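Local coordinates for protein ubiquitin-conjugating enzyme E2, putative (Trypanosoma cruzi, PDB 4DS2) that probably acts as a ubiquitin-conjugating (E2) enzyme, carrying activated ubiquitin, or a related modifier, as a thioester and passing it on toward substrates, at residues L20-V24 and I41-D45. Numbering follows the deposited sequence.
Sequences LLEEV and IFSVD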
loop_
_atom_site.group_PDB
_atom_site.type_symbol
_atom_site.label_atom_id
_atom_site.label_comp_id
_atom_site.label_asym_id
_atom_site.label_seq_id
_atom_site.Cartn_x
_atom_site.Cartn_y
_atom_site.Cartn_z
ATOM N N LEU A 20 -1.099 -14.353 -3.919
ATOM C CA LEU A 20 -0.037 -13.370 -3.679
ATOM C C LEU A 20 1.350 -14.020 -3.551
ATOM O O LEU A 20 2.318 -13.526 -4.101
ATOM C CB LEU A 20 -0.321 -12.558 -2.427
ATOM C CG LEU A 20 0.724 -11.481 -2.105
ATOM C CD1 LEU A 20 0.893 -10.484 -3.236
ATOM C CD2 LEU A 20 0.312 -10.748 -0.830
ATOM N N LEU A 21 1.422 -15.125 -2.807
ATOM C CA LEU A 21 2.662 -15.864 -2.557
ATOM C C LEU A 21 3.246 -16.424 -3.833
ATOM O O LEU A 21 4.448 -16.390 -4.046
ATOM C CB LEU A 21 2.388 -17.011 -1.571
ATOM C CG LEU A 21 2.064 -16.581 -0.129
ATOM C CD1 LEU A 21 1.668 -17.816 0.648
ATOM C CD2 LEU A 21 3.229 -15.853 0.539
ATOM N N GLU A 22 2.366 -16.918 -4.689
ATOM C CA GLU A 22 2.752 -17.356 -6.014
ATOM C C GLU A 22 3.361 -16.227 -6.882
ATOM O O GLU A 22 4.367 -16.438 -7.596
ATOM C CB GLU A 22 1.544 -18.020 -6.670
ATOM C CG GLU A 22 1.136 -19.318 -5.954
ATOM C CD GLU A 22 0.049 -20.119 -6.663
ATOM O OE1 GLU A 22 -0.502 -19.634 -7.678
ATOM O OE2 GLU A 22 -0.252 -21.247 -6.208
ATOM N N GLU A 23 2.789 -15.026 -6.788
ATOM C CA GLU A 23 3.268 -13.865 -7.554
ATOM C C GLU A 23 4.544 -13.243 -7.007
ATOM O O GLU A 23 5.399 -12.814 -7.775
ATOM C CB GLU A 23 2.233 -12.760 -7.551
ATOM C CG GLU A 23 0.922 -13.083 -8.238
ATOM C CD GLU A 23 -0.189 -12.146 -7.758
ATOM O OE1 GLU A 23 -1.364 -12.593 -7.726
ATOM O OE2 GLU A 23 0.126 -10.958 -7.405
ATOM N N VAL A 24 4.630 -13.156 -5.684
ATOM C CA VAL A 24 5.821 -12.682 -4.991
ATOM C C VAL A 24 7.066 -13.559 -5.214
ATOM O O VAL A 24 8.179 -13.051 -5.101
ATOM C CB VAL A 24 5.599 -12.590 -3.484
ATOM C CG1 VAL A 24 6.932 -12.418 -2.779
ATOM C CG2 VAL A 24 4.672 -11.426 -3.166
ATOM N N ILE A 41 6.903 -6.182 -3.888
ATOM C CA ILE A 41 6.611 -6.818 -2.602
ATOM C C ILE A 41 7.514 -8.043 -2.570
ATOM O O ILE A 41 7.437 -8.873 -3.472
ATOM C CB ILE A 41 5.125 -7.274 -2.476
ATOM C CG1 ILE A 41 4.143 -6.171 -2.922
ATOM C CG2 ILE A 41 4.803 -7.691 -1.040
ATOM C CD1 ILE A 41 2.672 -6.586 -3.063
ATOM N N PHE A 42 8.369 -8.150 -1.549
ATOM C CA PHE A 42 9.382 -9.228 -1.449
ATOM C C PHE A 42 9.324 -10.126 -0.175
ATOM O O PHE A 42 10.068 -11.104 -0.080
ATOM C CB PHE A 42 10.793 -8.649 -1.611
ATOM C CG PHE A 42 11.254 -7.809 -0.446
ATOM C CD1 PHE A 42 10.942 -6.456 -0.380
ATOM C CD2 PHE A 42 12.012 -8.377 0.587
ATOM C CE1 PHE A 42 11.351 -5.677 0.704
ATOM C CE2 PHE A 42 12.433 -7.609 1.665
ATOM C CZ PHE A 42 12.099 -6.258 1.726
ATOM N N SER A 43 8.461 -9.798 0.791
ATOM C CA SER A 43 8.163 -10.684 1.911
ATOM C C SER A 43 6.707 -10.543 2.328
ATOM O O SER A 43 6.178 -9.446 2.407
ATOM C CB SER A 43 9.088 -10.402 3.096
ATOM O OG SER A 43 8.478 -10.782 4.315
ATOM N N VAL A 44 6.074 -11.671 2.617
ATOM C CA VAL A 44 4.694 -11.733 3.096
ATOM C C VAL A 44 4.642 -12.685 4.282
ATOM O O VAL A 44 4.684 -13.889 4.108
ATOM C CB VAL A 44 3.731 -12.284 2.001
ATOM C CG1 VAL A 44 2.329 -12.445 2.564
ATOM C CG2 VAL A 44 3.709 -11.400 0.765
ATOM N N ASP A 45 4.592 -12.157 5.492
ATOM C CA ASP A 45 4.357 -12.979 6.699
ATOM C C ASP A 45 2.846 -12.765 7.064
ATOM O O ASP A 45 2.221 -11.829 6.546
ATOM C CB ASP A 45 5.377 -12.597 7.825
ATOM C CG ASP A 45 6.904 -13.003 7.479
ATOM O OD1 ASP A 45 7.202 -14.054 6.860
ATOM O OD2 ASP A 45 7.843 -12.264 7.838
#
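Val44 and Val24 together supply about half of the surface buried where helix and strand pack. Val44 turns its side chain toward helix 11-27 and divides it among three partners: CG2 meets Leu20 CD2 at 3.8 Å and Val24 CG2 at 4.0 Å, while CB lies 3.9 Å from Leu21 CD2. The branching at CB suits the place, since it sets CG2 against Leu20 and Val24 on successive turns of the helix and keeps CB and CG1 facing Leu21. With CG1 anti to the backbone N (chi1 175°), CG2 stands anti to the carbonyl carbon, where it touches both Leu20 and Val24.

Val24, one turn on from Leu20 and tied to it by the helical bond from Val24 N to Leu20 O, meets the strand nearer its N-terminal end, at Ile41. Its CG1 rests 3.6 Å from Ile41 O, a van der Waals contact with a backbone carbonyl oxygen, and its CG2 lies 4.2 Å from Ile41 CB. In the E2 (UBC) fold the N-terminal helix packs beside the first strand of a four-stranded antiparallel sheet, and here the axes of segments 20-24 and 41-45 pass 9.0 Å apart at their closest, their N-to-C directions 139° from each other. Strand 40-46 is the sheet's edge within the chain and pairs with strand 51-57; a classic beta bulge, in which Phe42 and Ser43 both face Lys55, lies between Ile41 and Val44. The extra residue lets both of these aliphatic side chains point at the helix although two residues separate them.

Ile41 and Leu20 make the deeper side of the contact, with Leu20 CD1 4.3 Å from Ile41 CD1. Leucine's methyl-tipped reach and isoleucine's ethyl arm suit this buried, apolar place, and both side chains also touch Ile124 of helix 120-132. At the outer margin the exposed Leu21 brings CD2 against CB and CG1 of Val44.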